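PDB 1H70: NG, ng-dimethylarginine dimethylaminohydrolase from Pseudomonas aeruginosa, which hydrolyses N(G),N(G)-dimethyl-L-arginine and N(G)-monomethyl-L-arginine to L-citrulline, releasing dimethylamine or methylamine. Local coordinates for residues K4-R9 and C46-T51; L33-A38 and E235-E240; Y170-N175 and C206-E211; E198-A203 and Y219-E224. The protein carries 1 engineered substitution. All blocks are in the same frame, centred on the assembly; numbering follows the deposited sequence.

Interaction 1: K4-R9 and C46-T51; sequences KHIIAR and CDVDIT
Asp49 N donates to Lys4 O at 3.0 Å, the first of four backbone bonds that tie the two strands in parallel register, ending with Ala8 N on Thr51 O, also 3.0 Å. Between them Ile6 bonds twice to this strand, its N giving to Asp49 O and its O receiving Thr51 N at 2.9 Å. On the face carrying His5, Ile7 and Thr51, the imidazole of His5 and the carboxylate of Asp49 run alongside one another in the same direction. A chi1 of 45° sets Asp49 CG between its backbone N and carbonyl carbon, on the way to the ring. His5 ND1 meets Asp49 OD1 near the ring plane in a His-carboxylate hydrogen bond, modelled at a doubtful, very short 2.4 Å. Strands 5-9 and 49-53 with helix 29-43 between them form a beta-alpha-beta unit; the short strand segments run 29° apart. On the other face Ile6 CD1 presses on Val48 CG2 at 3.3 Å, tighter than usual, and Ile6 CG2 faces Ile50 CG1 more loosely. Leu43 of helix 29-43 and Val209 pack against Ile6 there. A water donates to Lys4 O at 2.9 Å. Across the other edge of strand 5-9, Lys4 and His5 form a classic beta bulge opposite Phe255.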
loop_
_atom_site.group_PDB
_atom_site.type_symbol
_atom_site.label_atom_id
_atom_site.label_comp_id
_atom_site.label_asym_id
_atom_site.label_seq_id
_atom_site.Cartn_x
_atom_site.Cartn_y
_atom_site.Cartn_z
ATOM N N LYS A 4 -5.298 0.826 -14.945
ATOM C CA LYS A 4 -6.536 1.337 -15.517
ATOM C C LYS A 4 -7.470 1.779 -14.399
ATOM O O LYS A 4 -8.325 2.623 -14.625
ATOM C CB LYS A 4 -7.260 0.284 -16.359
ATOM C CG LYS A 4 -6.410 -0.354 -17.454
ATOM C CD LYS A 4 -7.244 -0.847 -18.637
ATOM C CE LYS A 4 -6.368 -1.066 -19.886
ATOM N NZ LYS A 4 -5.573 -2.341 -19.899
ATOM N N HIS A 5 -7.304 1.189 -13.214
ATOM C CA HIS A 5 -8.194 1.480 -12.091
ATOM C C HIS A 5 -7.537 1.646 -10.719
ATOM O O HIS A 5 -6.481 1.084 -10.418
ATOM C CB HIS A 5 -9.173 0.315 -11.844
ATOM C CG HIS A 5 -9.991 -0.138 -13.016
ATOM N ND1 HIS A 5 -11.076 0.567 -13.481
ATOM C CD2 HIS A 5 -9.927 -1.265 -13.764
ATOM C CE1 HIS A 5 -11.628 -0.083 -14.495
ATOM N NE2 HIS A 5 -10.951 -1.201 -14.686
ATOM N N ILE A 6 -8.261 2.364 -9.866
ATOM C CA ILE A 6 -7.926 2.582 -8.489
ATOM C C ILE A 6 -9.193 2.356 -7.662
ATOM O O ILE A 6 -10.282 2.705 -8.120
ATOM C CB ILE A 6 -7.391 4.042 -8.362
ATOM C CG1 ILE A 6 -5.859 3.941 -8.534
ATOM C CG2 ILE A 6 -7.838 4.723 -7.097
ATOM C CD1 ILE A 6 -5.238 4.950 -9.376
ATOM N N ILE A 7 -9.045 1.738 -6.484
ATOM C CA ILE A 7 -10.143 1.614 -5.517
ATOM C C ILE A 7 -9.672 2.351 -4.257
ATOM O O ILE A 7 -8.504 2.228 -3.850
ATOM C CB ILE A 7 -10.485 0.160 -5.148
ATOM C CG1 ILE A 7 -10.965 -0.605 -6.380
ATOM C CG2 ILE A 7 -11.516 0.105 -4.028
ATOM C CD1 ILE A 7 -10.896 -2.109 -6.214
ATOM N N ALA A 8 -10.572 3.088 -3.615
ATOM C CA ALA A 8 -10.250 3.827 -2.377
ATOM C C ALA A 8 -11.498 3.833 -1.509
ATOM O O ALA A 8 -12.587 3.455 -1.991
ATOM C CB ALA A 8 -9.842 5.270 -2.682
ATOM N N ARG A 9 -11.387 4.278 -0.263
ATOM C CA ARG A 9 -12.595 4.330 0.589
ATOM C C ARG A 9 -12.531 5.562 1.468
ATOM O O ARG A 9 -11.523 5.815 2.109
ATOM C CB ARG A 9 -12.691 3.086 1.446
ATOM C CG ARG A 9 -13.984 2.998 2.331
ATOM C CD ARG A 9 -13.936 1.887 3.361
ATOM N NE ARG A 9 -14.010 0.550 2.787
ATOM C CZ ARG A 9 -15.105 -0.019 2.303
ATOM N NH1 ARG A 9 -16.270 0.630 2.304
ATOM N NH2 ARG A 9 -15.031 -1.261 1.813
ATOM N N CYS A 46 -4.363 11.015 -13.155
ATOM C CA CYS A 46 -3.462 9.931 -13.552
ATOM C C CYS A 46 -4.008 8.958 -14.600
ATOM O O CYS A 46 -3.528 7.863 -14.708
ATOM C CB CYS A 46 -3.001 9.151 -12.309
ATOM S SG CYS A 46 -2.108 10.156 -11.098
ATOM N N ASP A 47 -5.024 9.343 -15.357
ATOM C CA ASP A 47 -5.570 8.496 -16.410
ATOM C C ASP A 47 -6.045 7.123 -15.937
ATOM O O ASP A 47 -5.849 6.106 -16.599
ATOM C CB ASP A 47 -4.585 8.406 -17.572
ATOM C CG ASP A 47 -4.344 9.774 -18.154
ATOM O OD1 ASP A 47 -5.194 10.675 -17.920
ATOM O OD2 ASP A 47 -3.313 10.016 -18.785
ATOM N N VAL A 48 -6.743 7.115 -14.804
ATOM C CA VAL A 48 -7.322 5.875 -14.291
ATOM C C VAL A 48 -8.772 6.161 -13.921
ATOM O O VAL A 48 -9.126 7.339 -13.745
ATOM C CB VAL A 48 -6.608 5.420 -13.000
ATOM C CG1 VAL A 48 -5.197 4.944 -13.294
ATOM C CG2 VAL A 48 -6.537 6.569 -11.960
ATOM N N ASP A 49 -9.649 5.158 -13.861
ATOM C CA ASP A 49 -10.958 5.495 -13.284
ATOM C C ASP A 49 -10.864 5.114 -11.826
ATOM O O ASP A 49 -10.015 4.296 -11.448
ATOM C CB ASP A 49 -12.199 4.974 -14.005
ATOM C CG ASP A 49 -12.067 3.580 -14.398
ATOM O OD1 ASP A 49 -11.726 2.838 -13.451
ATOM O OD2 ASP A 49 -12.335 3.179 -15.577
ATOM N N ILE A 50 -11.702 5.732 -10.999
ATOM C CA ILE A 50 -11.605 5.605 -9.570
ATOM C C ILE A 50 -12.901 5.046 -9.026
ATOM O O ILE A 50 -13.952 5.511 -9.448
ATOM C CB ILE A 50 -11.376 7.026 -8.977
ATOM C CG1 ILE A 50 -10.011 7.563 -9.423
ATOM C CG2 ILE A 50 -11.567 7.054 -7.465
ATOM C CD1 ILE A 50 -9.894 9.084 -9.482
ATOM N N THR A 51 -12.812 4.036 -8.161
ATOM C CA THR A 51 -13.986 3.506 -7.480
ATOM C C THR A 51 -13.824 3.924 -6.033
ATOM O O THR A 51 -12.917 3.451 -5.370
ATOM C CB THR A 51 -14.052 1.977 -7.614
ATOM O OG1 THR A 51 -14.209 1.673 -9.003
ATOM C CG2 THR A 51 -15.270 1.420 -6.853
HETATM O O HOH W 1 -9.555 3.449 -17.167
HETATM O O HOH W 2 -11.949 2.035 -10.481
#

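Interaction 2: L33-A38 and E235-E240; sequences LEQHNA and EVDTSE
Gln35 reaches from helix 29-43 to Ser239 and Glu240 at the start of helix 239-242, and its carboxamide bonds to the first turn there. Thr238 holds the N-cap position but makes no capping bond with its side chain, whose OG1 bonds to Tyr202 OH; OE1 of Gln35, from a distant part of the chain, instead accepts Glu240 N at 2.9 Å. The donor lies in the carbonyl plane on a lone pair of OE1, and the N-H...O angle of 162° makes the bond nearly straight. The other end of the amide is just as well directed: Gln35 NE2 gives to Ser239 OG at 3.1 Å, with the hydroxyl close to the amide plane, so two bonds fix the rotation of the flat group. Beyond CG the Gln35 chain is extended (chi2 -174°), which carries CD past the carbonyl of Asp237, 3.2 Å from its O. Gln35 and Asp237 cross obliquely, amide against carboxylate at 52°. Asp237 itself turns back on its own chain: OD1 accepts Ser239 N, from above the carboxylate plane, in an Asx turn leading into the helix. The Ser239 hydroxyl in turn donates to Glu240 OE2, while Glu240 OE1 pairs with Lys243. A turn further along helix 29-43, contact becomes apolar where strand 232-236 ends. Val236 points toward the helix there, with CG1 anti to its backbone N; that methyl lies 3.9 Å from Gln35 O and 4.1 Å from Ala38 CB.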
loop_
_atom_site.group_PDB
_atom_site.type_symbol
_atom_site.label_atom_id
_atom_site.label_comp_id
_atom_site.label_asym_id
_atom_site.label_seq_id
_atom_site.Cartn_x
_atom_site.Cartn_y
_atom_site.Cartn_z
ATOM N N LEU A 33 -10.329 14.279 6.132
ATOM C CA LEU A 33 -11.267 14.265 5.007
ATOM C C LEU A 33 -10.711 15.126 3.877
ATOM O O LEU A 33 -10.725 14.729 2.703
ATOM C CB LEU A 33 -12.616 14.769 5.501
ATOM C CG LEU A 33 -13.831 14.547 4.633
ATOM C CD1 LEU A 33 -14.104 13.044 4.512
ATOM C CD2 LEU A 33 -15.032 15.294 5.259
ATOM N N GLU A 34 -10.202 16.304 4.219
ATOM C CA GLU A 34 -9.649 17.178 3.187
ATOM C C GLU A 34 -8.425 16.532 2.541
ATOM O O GLU A 34 -8.207 16.671 1.342
ATOM C CB GLU A 34 -9.274 18.557 3.740
ATOM C CG GLU A 34 -10.440 19.353 4.314
ATOM C CD GLU A 34 -11.397 19.897 3.252
ATOM O OE1 GLU A 34 -10.942 20.316 2.172
ATOM O OE2 GLU A 34 -12.615 19.916 3.510
ATOM N N GLN A 35 -7.594 15.840 3.327
ATOM C CA GLN A 35 -6.420 15.225 2.718
ATOM C C GLN A 35 -6.791 14.074 1.781
ATOM O O GLN A 35 -6.144 13.875 0.759
ATOM C CB GLN A 35 -5.442 14.746 3.804
ATOM C CG GLN A 35 -4.938 15.927 4.661
ATOM C CD GLN A 35 -3.854 15.552 5.665
ATOM O OE1 GLN A 35 -3.757 14.408 6.104
ATOM N NE2 GLN A 35 -3.042 16.556 6.057
ATOM N N HIS A 36 -7.814 13.298 2.162
ATOM C CA HIS A 36 -8.222 12.167 1.338
ATOM C C HIS A 36 -8.819 12.712 0.025
ATOM O O HIS A 36 -8.627 12.143 -1.034
ATOM C CB HIS A 36 -9.230 11.265 2.080
ATOM C CG HIS A 36 -9.549 9.981 1.364
ATOM N ND1 HIS A 36 -8.874 8.803 1.583
ATOM C CD2 HIS A 36 -10.475 9.703 0.411
ATOM C CE1 HIS A 36 -9.380 7.844 0.815
ATOM N NE2 HIS A 36 -10.353 8.374 0.097
ATOM N N ASN A 37 -9.529 13.831 0.119
ATOM C CA ASN A 37 -10.099 14.460 -1.057
ATOM C C ASN A 37 -8.939 14.904 -1.942
ATOM O O ASN A 37 -8.944 14.656 -3.142
ATOM C CB ASN A 37 -10.995 15.631 -0.667
ATOM C CG ASN A 37 -11.646 16.295 -1.864
ATOM O OD1 ASN A 37 -12.357 15.645 -2.661
ATOM N ND2 ASN A 37 -11.402 17.600 -2.006
ATOM N N ALA A 38 -7.921 15.518 -1.356
ATOM C CA ALA A 38 -6.767 15.982 -2.140
ATOM C C ALA A 38 -6.091 14.809 -2.853
ATOM O O ALA A 38 -5.578 14.936 -3.984
ATOM C CB ALA A 38 -5.776 16.739 -1.236
ATOM N N GLU A 235 2.488 16.167 -5.029
ATOM C CA GLU A 235 2.614 16.128 -3.575
ATOM C C GLU A 235 1.253 16.299 -2.925
ATOM O O GLU A 235 0.500 17.219 -3.288
ATOM C CB GLU A 235 3.541 17.249 -3.057
ATOM C CG GLU A 235 4.995 17.068 -3.447
ATOM C CD GLU A 235 5.839 18.296 -3.094
ATOM O OE1 GLU A 235 6.547 18.310 -2.072
ATOM O OE2 GLU A 235 5.785 19.257 -3.868
ATOM N N VAL A 236 0.936 15.402 -1.995
ATOM C CA VAL A 236 -0.336 15.450 -1.270
ATOM C C VAL A 236 -0.054 15.372 0.226
ATOM O O VAL A 236 0.621 14.454 0.682
ATOM C CB VAL A 236 -1.273 14.263 -1.648
ATOM C CG1 VAL A 236 -2.526 14.267 -0.769
ATOM C CG2 VAL A 236 -1.685 14.338 -3.093
ATOM N N ASP A 237 -0.578 16.314 1.010
ATOM C CA ASP A 237 -0.301 16.244 2.457
ATOM C C ASP A 237 -1.095 15.095 3.066
ATOM O O ASP A 237 -2.312 15.047 2.898
ATOM C CB ASP A 237 -0.675 17.588 3.109
ATOM C CG ASP A 237 -0.294 17.698 4.581
ATOM O OD1 ASP A 237 0.392 16.817 5.154
ATOM O OD2 ASP A 237 -0.660 18.724 5.214
ATOM N N THR A 238 -0.421 14.141 3.715
ATOM C CA THR A 238 -1.112 13.011 4.346
ATOM C C THR A 238 -0.793 12.945 5.845
ATOM O O THR A 238 -0.814 11.882 6.458
ATOM C CB THR A 238 -0.750 11.644 3.711
ATOM O OG1 THR A 238 0.675 11.392 3.806
ATOM C CG2 THR A 238 -1.097 11.587 2.216
ATOM N N SER A 239 -0.516 14.089 6.448
ATOM C CA SER A 239 -0.131 14.146 7.851
ATOM C C SER A 239 -1.098 13.442 8.803
ATOM O O SER A 239 -0.665 12.865 9.799
ATOM C CB SER A 239 0.043 15.606 8.281
ATOM O OG SER A 239 -1.213 16.219 8.519
ATOM N N GLU A 240 -2.388 13.472 8.520
ATOM C CA GLU A 240 -3.353 12.833 9.427
ATOM C C GLU A 240 -3.277 11.311 9.332
ATOM O O GLU A 240 -3.577 10.617 10.304
ATOM C CB GLU A 240 -4.760 13.358 9.164
ATOM C CG GLU A 240 -4.887 14.858 9.420
ATOM C CD GLU A 240 -4.194 15.322 10.705
ATOM O OE1 GLU A 240 -4.706 15.113 11.834
ATOM O OE2 GLU A 240 -3.110 15.917 10.562
#

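Interaction 3: Y170-N175 and C206-E211; sequences YLEHNN and CIWVNE
Glu211 OE1 accepts two N-H groups, Trp208 NE1 at 3.0 Å and His173 NE2 at 3.1 Å. The indole N-H arrives from above the carboxylate plane, 71° out of it, in a nearly straight bond of 169°. The imidazole comes instead on the syn side, and His173 NE2 also gives to Glu211 OE2 at 3.1 Å. Both oxygens lie close to the His173 ring plane, and ring and carboxylate are only modestly turned against each other, giving a bifurcated His-carboxylate hydrogen bond. The bend of Glu211 at chi2 sets CD at the edge of the indole, in its plane. Over one face of Trp208, Glu172 CG stands 3.5 Å from the centroid of the six-membered ring, a CH-pi contact 15° off the normal; the backbone N atoms of Asn210 and Glu211 lie over the opposite face, toward its rim. Leu171 O approaches Trp208 CD1 obliquely at 3.2 Å. A water bridges Tyr170 O and Trp208 N, donating to the first and accepting from the second. Phe1 and Phe3 also meet the indole. The first segment is a beta hairpin loop between strands 168-170 and 175-178, closed by a type I' turn from Glu172 to Asn175 and docked on edge strand 207-209.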
loop_
_atom_site.group_PDB
_atom_site.type_symbol
_atom_site.label_atom_id
_atom_site.label_comp_id
_atom_site.label_asym_id
_atom_site.label_seq_id
_atom_site.Cartn_x
_atom_site.Cartn_y
_atom_site.Cartn_z
ATOM N N TYR A 170 8.357 0.653 -5.147
ATOM C CA TYR A 170 8.866 0.436 -6.501
ATOM C C TYR A 170 8.211 1.386 -7.468
ATOM O O TYR A 170 7.004 1.448 -7.543
ATOM C CB TYR A 170 8.654 -1.021 -6.941
ATOM C CG TYR A 170 9.259 -1.327 -8.305
ATOM C CD1 TYR A 170 10.611 -1.133 -8.538
ATOM C CD2 TYR A 170 8.471 -1.780 -9.362
ATOM C CE1 TYR A 170 11.177 -1.415 -9.766
ATOM C CE2 TYR A 170 9.024 -2.052 -10.608
ATOM C CZ TYR A 170 10.379 -1.867 -10.798
ATOM O OH TYR A 170 10.948 -2.136 -12.037
ATOM N N LEU A 171 9.026 2.193 -8.189
ATOM C CA LEU A 171 8.497 3.182 -9.105
ATOM C C LEU A 171 8.664 2.824 -10.598
ATOM O O LEU A 171 8.685 3.718 -11.461
ATOM C CB LEU A 171 9.186 4.516 -8.828
ATOM C CG LEU A 171 9.241 4.995 -7.370
ATOM C CD1 LEU A 171 9.943 6.342 -7.303
ATOM C CD2 LEU A 171 7.832 5.094 -6.773
ATOM N N GLU A 172 8.702 1.535 -10.897
ATOM C CA GLU A 172 8.864 1.030 -12.262
ATOM C C GLU A 172 10.253 1.420 -12.784
ATOM O O GLU A 172 10.969 2.207 -12.166
ATOM C CB GLU A 172 7.752 1.544 -13.189
ATOM C CG GLU A 172 6.350 1.043 -12.837
ATOM C CD GLU A 172 6.273 -0.457 -12.584
ATOM O OE1 GLU A 172 6.720 -1.249 -13.451
ATOM O OE2 GLU A 172 5.722 -0.850 -11.540
ATOM N N HIS A 173 10.657 0.842 -13.907
ATOM C CA HIS A 173 11.960 1.142 -14.517
ATOM C C HIS A 173 13.182 0.852 -13.627
ATOM O O HIS A 173 14.225 1.471 -13.788
ATOM C CB HIS A 173 12.007 2.594 -15.015
ATOM C CG HIS A 173 10.777 3.000 -15.767
ATOM N ND1 HIS A 173 10.417 2.436 -16.975
ATOM C CD2 HIS A 173 9.806 3.894 -15.459
ATOM C CE1 HIS A 173 9.281 2.973 -17.386
ATOM N NE2 HIS A 173 8.893 3.869 -16.485
ATOM N N ASN A 174 13.067 -0.075 -12.692
ATOM C CA ASN A 174 14.139 -0.487 -11.805
ATOM C C ASN A 174 14.466 0.524 -10.703
ATOM O O ASN A 174 15.453 0.376 -10.021
ATOM C CB ASN A 174 15.423 -0.849 -12.605
ATOM C CG ASN A 174 16.266 -1.891 -11.896
ATOM O OD1 ASN A 174 15.734 -2.841 -11.330
ATOM N ND2 ASN A 174 17.586 -1.738 -11.921
ATOM N N ASN A 175 13.626 1.540 -10.511
ATOM C CA ASN A 175 13.897 2.570 -9.512
ATOM C C ASN A 175 13.183 2.189 -8.239
ATOM O O ASN A 175 11.957 2.083 -8.270
ATOM C CB ASN A 175 13.417 3.939 -10.006
ATOM C CG ASN A 175 14.199 4.388 -11.227
ATOM O OD1 ASN A 175 15.403 4.170 -11.256
ATOM N ND2 ASN A 175 13.547 4.959 -12.239
ATOM N N CYS A 206 5.627 5.851 -1.383
ATOM C CA CYS A 206 5.137 6.657 -2.498
ATOM C C CYS A 206 4.484 5.707 -3.495
ATOM O O CYS A 206 4.696 4.510 -3.414
ATOM C CB CYS A 206 6.258 7.399 -3.242
ATOM S SG CYS A 206 7.117 8.644 -2.261
ATOM N N ILE A 207 3.668 6.241 -4.410
ATOM C CA ILE A 207 3.081 5.380 -5.447
ATOM C C ILE A 207 3.283 5.850 -6.873
ATOM O O ILE A 207 3.029 6.990 -7.226
ATOM C CB ILE A 207 1.558 5.156 -5.247
ATOM C CG1 ILE A 207 0.820 6.489 -5.106
ATOM C CG2 ILE A 207 1.310 4.228 -4.061
ATOM C CD1 ILE A 207 -0.716 6.314 -4.942
ATOM N N TRP A 208 3.743 4.923 -7.711
ATOM C CA TRP A 208 3.854 5.169 -9.129
ATOM C C TRP A 208 2.464 4.859 -9.677
ATOM O O TRP A 208 1.873 3.829 -9.323
ATOM C CB TRP A 208 4.864 4.216 -9.772
ATOM C CG TRP A 208 4.942 4.299 -11.273
ATOM C CD1 TRP A 208 5.805 5.100 -11.984
ATOM C CD2 TRP A 208 4.156 3.597 -12.221
ATOM N NE1 TRP A 208 5.590 4.926 -13.331
ATOM C CE2 TRP A 208 4.595 3.987 -13.507
ATOM C CE3 TRP A 208 3.126 2.650 -12.125
ATOM C CZ2 TRP A 208 4.019 3.493 -14.681
ATOM C CZ3 TRP A 208 2.565 2.137 -13.296
ATOM C CH2 TRP A 208 3.018 2.548 -14.559
ATOM N N VAL A 209 1.935 5.747 -10.513
ATOM C CA VAL A 209 0.668 5.504 -11.208
ATOM C C VAL A 209 0.814 6.109 -12.612
ATOM O O VAL A 209 0.733 7.331 -12.796
ATOM C CB VAL A 209 -0.571 6.202 -10.539
ATOM C CG1 VAL A 209 -1.858 5.762 -11.254
ATOM C CG2 VAL A 209 -0.706 5.902 -9.037
ATOM N N ASN A 210 1.066 5.284 -13.612
ATOM C CA ASN A 210 1.115 5.769 -14.983
ATOM C C ASN A 210 2.082 6.940 -15.262
ATOM O O ASN A 210 1.762 7.921 -15.955
ATOM C CB ASN A 210 -0.317 6.109 -15.429
ATOM C CG ASN A 210 -1.208 4.861 -15.483
ATOM O OD1 ASN A 210 -0.715 3.734 -15.387
ATOM N ND2 ASN A 210 -2.524 5.054 -15.648
ATOM N N GLU A 211 3.273 6.811 -14.726
ATOM C CA GLU A 211 4.362 7.788 -14.887
ATOM C C GLU A 211 4.258 9.024 -13.999
ATOM O O GLU A 211 5.128 9.892 -14.038
ATOM C CB GLU A 211 4.679 8.121 -16.345
ATOM C CG GLU A 211 5.043 6.946 -17.258
ATOM C CD GLU A 211 6.078 5.926 -16.767
ATOM O OE1 GLU A 211 6.839 6.147 -15.800
ATOM O OE2 GLU A 211 6.096 4.834 -17.404
HETATM O O HOH W 3 4.552 2.470 -6.441
#

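Interaction 4: E198-A203 and Y219-E224; sequences EEESYA and YPRTRE
Glu200 runs alongside Tyr219, the two side chains passing one another antiparallel. Glu200 CB lies 3.8 Å from Tyr219 CD2, and CG follows at the edge of the phenol ring, in its plane. The chain is extended beyond CG (chi2 -158°), bringing CD to the start of helix 220-227. There Glu200 OE2 takes Arg221 N on its syn lone pair, at 3.0 Å and 164°. Glu200 OE1 accepts twice from Thr222: the backbone N comes on the syn side at 2.9 Å, and the hydroxyl OG1, also at 2.9 Å, lies nearly along the C-O axis. Beside this grip, Ala203 CB packs on Tyr219 CB at 3.6 Å. Tyr219 is the N-cap residue, and its ring meets that of Tyr202 obliquely, planes 48° apart. The Tyr202 hydroxyl bonds to Gly246 O and Thr238 OG1. Further out, Arg221 NH1 makes a long, weak salt bridge to Glu199 OE2 at 3.4 Å. Three N-H or O-H donors from the first turn of the helix thus satisfy the buried Glu200 carboxylate, and its negative charge next to the helix N terminus would be favoured by the helix dipole, probably keeping it ionised.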
loop_
_atom_site.group_PDB
_atom_site.type_symbol
_atom_site.label_atom_id
_atom_site.label_comp_id
_atom_site.label_asym_id
_atom_site.label_seq_id
_atom_site.Cartn_x
_atom_site.Cartn_y
_atom_site.Cartn_z
ATOM N N GLU A 198 17.203 9.964 6.614
ATOM C CA GLU A 198 16.493 9.663 7.865
ATOM C C GLU A 198 15.373 10.604 8.272
ATOM O O GLU A 198 14.320 10.135 8.691
ATOM C CB GLU A 198 17.472 9.444 9.022
ATOM C CG GLU A 198 18.261 10.648 9.473
ATOM C CD GLU A 198 19.014 10.299 10.758
ATOM O OE1 GLU A 198 18.376 10.320 11.853
ATOM O OE2 GLU A 198 20.206 9.967 10.654
ATOM N N GLU A 199 15.571 11.912 8.164
ATOM C CA GLU A 199 14.539 12.872 8.541
ATOM C C GLU A 199 13.277 12.740 7.679
ATOM O O GLU A 199 12.173 13.118 8.105
ATOM C CB GLU A 199 15.122 14.263 8.318
ATOM C CG GLU A 199 15.409 14.432 6.833
ATOM C CD GLU A 199 16.845 14.753 6.552
ATOM O OE1 GLU A 199 17.739 14.174 7.229
ATOM O OE2 GLU A 199 17.023 15.600 5.646
ATOM N N GLU A 200 13.440 12.182 6.481
ATOM C CA GLU A 200 12.362 12.016 5.507
ATOM C C GLU A 200 11.897 10.565 5.334
ATOM O O GLU A 200 11.239 10.254 4.333
ATOM C CB GLU A 200 12.838 12.522 4.133
ATOM C CG GLU A 200 13.210 14.009 4.166
ATOM C CD GLU A 200 13.176 14.678 2.812
ATOM O OE1 GLU A 200 12.934 14.011 1.793
ATOM O OE2 GLU A 200 13.370 15.913 2.732
ATOM N N SER A 201 12.235 9.697 6.282
ATOM C CA SER A 201 11.873 8.275 6.216
ATOM C C SER A 201 10.438 7.988 5.784
ATOM O O SER A 201 10.202 7.027 5.051
ATOM C CB SER A 201 12.119 7.601 7.575
ATOM O OG SER A 201 11.256 8.161 8.562
ATOM N N TYR A 202 9.469 8.774 6.265
ATOM C CA TYR A 202 8.060 8.573 5.904
ATOM C C TYR A 202 7.892 8.556 4.395
ATOM O O TYR A 202 7.101 7.778 3.872
ATOM C CB TYR A 202 7.183 9.690 6.480
ATOM C CG TYR A 202 5.684 9.597 6.232
ATOM C CD1 TYR A 202 4.922 8.547 6.756
ATOM C CD2 TYR A 202 5.027 10.575 5.501
ATOM C CE1 TYR A 202 3.536 8.489 6.543
ATOM C CE2 TYR A 202 3.667 10.523 5.282
ATOM C CZ TYR A 202 2.918 9.488 5.813
ATOM O OH TYR A 202 1.559 9.438 5.593
ATOM N N ALA A 203 8.652 9.396 3.689
ATOM C CA ALA A 203 8.548 9.475 2.229
ATOM C C ALA A 203 9.058 8.281 1.435
ATOM O O ALA A 203 9.103 8.330 0.220
ATOM C CB ALA A 203 9.152 10.783 1.700
ATOM N N TYR A 219 8.554 16.652 2.011
ATOM C CA TYR A 219 9.772 15.832 1.950
ATOM C C TYR A 219 10.529 16.248 0.691
ATOM O O TYR A 219 10.547 15.570 -0.324
ATOM C CB TYR A 219 9.386 14.337 2.009
ATOM C CG TYR A 219 8.602 14.031 3.289
ATOM C CD1 TYR A 219 7.213 13.956 3.286
ATOM C CD2 TYR A 219 9.258 13.877 4.514
ATOM C CE1 TYR A 219 6.512 13.708 4.470
ATOM C CE2 TYR A 219 8.564 13.628 5.680
ATOM C CZ TYR A 219 7.188 13.539 5.658
ATOM O OH TYR A 219 6.517 13.294 6.842
ATOM N N PRO A 220 11.161 17.418 0.753
ATOM C CA PRO A 220 11.838 17.981 -0.422
ATOM C C PRO A 220 13.016 17.220 -1.007
ATOM O O PRO A 220 13.186 17.270 -2.234
ATOM C CB PRO A 220 12.285 19.385 0.027
ATOM C CG PRO A 220 12.041 19.488 1.479
ATOM C CD PRO A 220 11.239 18.298 1.936
ATOM N N ARG A 221 13.821 16.547 -0.194
ATOM C CA ARG A 221 14.966 15.844 -0.765
ATOM C C ARG A 221 14.508 14.654 -1.613
ATOM O O ARG A 221 15.025 14.386 -2.686
ATOM C CB ARG A 221 15.942 15.395 0.312
ATOM C CG ARG A 221 16.715 16.546 0.967
ATOM C CD ARG A 221 17.610 16.058 2.102
ATOM N NE ARG A 221 18.688 15.244 1.544
ATOM C CZ ARG A 221 19.590 14.570 2.249
ATOM N NH1 ARG A 221 19.567 14.576 3.574
ATOM N NH2 ARG A 221 20.519 13.870 1.607
ATOM N N THR A 222 13.523 13.939 -1.080
ATOM C CA THR A 222 12.964 12.790 -1.759
ATOM C C THR A 222 12.232 13.215 -3.018
ATOM O O THR A 222 12.333 12.581 -4.065
ATOM C CB THR A 222 11.996 12.052 -0.813
ATOM O OG1 THR A 222 12.731 11.509 0.293
ATOM C CG2 THR A 222 11.356 10.875 -1.559
ATOM N N ARG A 223 11.507 14.325 -2.933
ATOM C CA ARG A 223 10.799 14.845 -4.092
ATOM C C ARG A 223 11.771 15.127 -5.234
ATOM O O ARG A 223 11.487 14.859 -6.401
ATOM C CB ARG A 223 10.032 16.106 -3.686
ATOM C CG ARG A 223 9.274 16.775 -4.809
ATOM C CD ARG A 223 10.090 17.923 -5.355
ATOM N NE ARG A 223 9.922 18.183 -6.774
ATOM C CZ ARG A 223 8.799 18.561 -7.370
ATOM N NH1 ARG A 223 7.679 18.712 -6.675
ATOM N NH2 ARG A 223 8.794 18.783 -8.678
ATOM N N GLU A 224 12.940 15.664 -4.907
ATOM C CA GLU A 224 13.919 15.949 -5.968
ATOM C C GLU A 224 14.577 14.675 -6.509
ATOM O O GLU A 224 14.866 14.579 -7.721
ATOM C CB GLU A 224 14.952 16.976 -5.483
ATOM C CG GLU A 224 15.957 17.396 -6.546
ATOM C CD GLU A 224 15.344 18.121 -7.735
ATOM O OE1 GLU A 224 14.163 18.526 -7.687
ATOM O OE2 GLU A 224 16.063 18.296 -8.744
#

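In the fold
Interactions 1 and 2 share one connection: helix 29-43 links the strands of interaction 1 and supplies the Gln35 of interaction 2, and His36 on that helix packs against Ala8 and Arg9. Interaction 1 relies on strand-to-strand backbone bonds, whereas interactions 2 and 4 each use a side chain to bind backbone N-H at a helix start, a neutral amide taking one in interaction 2 and a carboxylate two in interaction 4. These two meet through Thr238 and Tyr202. Interaction 3 combines an aromatic face with a polar rim and touches interaction 1 through Asn210 and Cys46. All four mix buried and exposed residues; the centre of interaction 4 lies farthest from the chain centre, about 18 Å, and that of interaction 3 nearest, about 13 Å.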